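Local coordinates for protein NLP/P60 (Enterococcus faecium, PDB 6B8C) that probably cleaves peptide bonds in bacterial peptidoglycan, acting as an NlpC/p60-type endopeptidase that releases muropeptides able to enhance host immunity, at residues Trp74-Pro77 and Gln78-Ala81. Residues are numbered along the deposited sequence; the frame is centred on the assembly and turned at random.
Sequences WTVP and QESA
Glu-79 N donates to Val-76 O at 2.9 Å, with an N-H...O angle of 155°, and Ser-80 N repeats the step one residue on, reaching Pro-77 O at 2.9 Å with an angle of 165°. These bonds, each from residue i+3 back to i, close two overlapping turns, and the backbone angles are helical from Thr-75 to Ala-81.

The extended side chain of Glu-79 lies across Val-76. With CG anti to its own carbonyl carbon (chi1 -59°), OE1 comes to 3.4 Å from Val-76 CG1 and 3.2 Å from Val-76 CA. The buried carboxylate is held from outside the turn: OE1 bonds to Thr-104 OG1, which also bonds Thr-75 OG1, and OE2 takes the amide N of Gly-102. Gln-78 runs back along the chain instead, its CG 3.2 Å from Trp-74 O; its OE1 bonds to Thr-59 OG1, while NE2 donates to the carbonyl oxygens of Ser-56 and Gly-72. Pro-77 CD sits 3.5 Å above the centre of the Trp-74 ring, over one face.

This part of the NlpC/P60 domain lies in the loop that runs from helix 55-67 to strand 83-85. Gln-78 ties it to that helix, Glu-79 to Gly-102 and Thr-104, and both side chains touch Phe-97 of strand 95-98, joining the helix side to the sheet.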
loop_
_atom_site.group_PDB
_atom_site.type_symbol
_atom_site.label_atom_id
_atom_site.label_comp_id
_atom_site.label_asym_id
_atom_site.label_seq_id
_atom_site.Cartn_x
_atom_site.Cartn_y
_atom_site.Cartn_z
ATOM N N TRP A 74 -6.340 -7.187 6.258
ATOM C CA TRP A 74 -6.404 -5.881 6.894
ATOM C C TRP A 74 -4.977 -5.427 7.205
ATOM O O TRP A 74 -3.999 -6.058 6.798
ATOM C CB TRP A 74 -7.311 -5.908 8.131
ATOM C CG TRP A 74 -7.041 -7.018 9.112
ATOM C CD1 TRP A 74 -7.162 -8.363 8.895
ATOM C CD2 TRP A 74 -6.649 -6.869 10.480
ATOM N NE1 TRP A 74 -6.847 -9.058 10.036
ATOM C CE2 TRP A 74 -6.530 -8.164 11.025
ATOM C CE3 TRP A 74 -6.376 -5.766 11.296
ATOM C CZ2 TRP A 74 -6.150 -8.386 12.345
ATOM C CZ3 TRP A 74 -6.001 -5.992 12.611
ATOM C CH2 TRP A 74 -5.890 -7.290 13.120
ATOM N N THR A 75 -4.863 -4.316 7.931
ATOM C CA THR A 75 -3.604 -3.575 7.955
ATOM C C THR A 75 -2.510 -4.314 8.720
ATOM O O THR A 75 -1.359 -4.363 8.271
ATOM C CB THR A 75 -3.837 -2.187 8.552
ATOM O OG1 THR A 75 -2.581 -1.595 8.902
ATOM C CG2 THR A 75 -4.729 -2.274 9.786
ATOM N N VAL A 76 -2.842 -4.904 9.863
ATOM C CA VAL A 76 -1.821 -5.365 10.803
ATOM C C VAL A 76 -1.110 -6.627 10.314
ATOM O O VAL A 76 0.127 -6.682 10.389
ATOM C CB VAL A 76 -2.415 -5.564 12.207
ATOM C CG1 VAL A 76 -1.342 -6.037 13.168
ATOM C CG2 VAL A 76 -3.026 -4.263 12.702
ATOM N N PRO A 77 -1.806 -7.660 9.817
ATOM C CA PRO A 77 -1.073 -8.804 9.243
ATOM C C PRO A 77 -0.098 -8.410 8.148
ATOM O O PRO A 77 0.987 -9.003 8.050
ATOM C CB PRO A 77 -2.192 -9.709 8.707
ATOM C CG PRO A 77 -3.422 -8.852 8.676
ATOM C CD PRO A 77 -3.260 -7.903 9.810
ATOM N N GLN A 78 -0.432 -7.401 7.341
ATOM C CA GLN A 78 0.469 -6.952 6.287
ATOM C C GLN A 78 1.797 -6.436 6.825
ATOM O O GLN A 78 2.743 -6.278 6.046
ATOM C CB GLN A 78 -0.216 -5.870 5.448
ATOM C CG GLN A 78 -1.513 -6.334 4.812
ATOM C CD GLN A 78 -1.987 -5.424 3.693
ATOM O OE1 GLN A 78 -1.390 -4.382 3.425
ATOM N NE2 GLN A 78 -3.062 -5.823 3.028
ATOM N N GLU A 79 1.896 -6.187 8.133
ATOM C CA GLU A 79 3.160 -5.784 8.734
ATOM C C GLU A 79 4.176 -6.920 8.788
ATOM O O GLU A 79 5.349 -6.661 9.073
ATOM C CB GLU A 79 2.924 -5.257 10.150
ATOM C CG GLU A 79 1.992 -4.062 10.244
ATOM C CD GLU A 79 1.600 -3.752 11.679
ATOM O OE1 GLU A 79 0.422 -3.414 11.921
ATOM O OE2 GLU A 79 2.471 -3.856 12.569
ATOM N N SER A 80 3.761 -8.161 8.527
ATOM C CA SER A 80 4.660 -9.305 8.603
ATOM C C SER A 80 5.172 -9.763 7.246
ATOM O O SER A 80 6.037 -10.644 7.194
ATOM C CB SER A 80 3.962 -10.483 9.294
ATOM O OG SER A 80 3.417 -10.095 10.544
ATOM N N ALA A 81 4.667 -9.190 6.152
ATOM C CA ALA A 81 4.929 -9.712 4.817
ATOM C C ALA A 81 6.366 -9.513 4.353
ATOM O O ALA A 81 6.751 -10.109 3.341
ATOM C CB ALA A 81 3.966 -9.066 3.823
#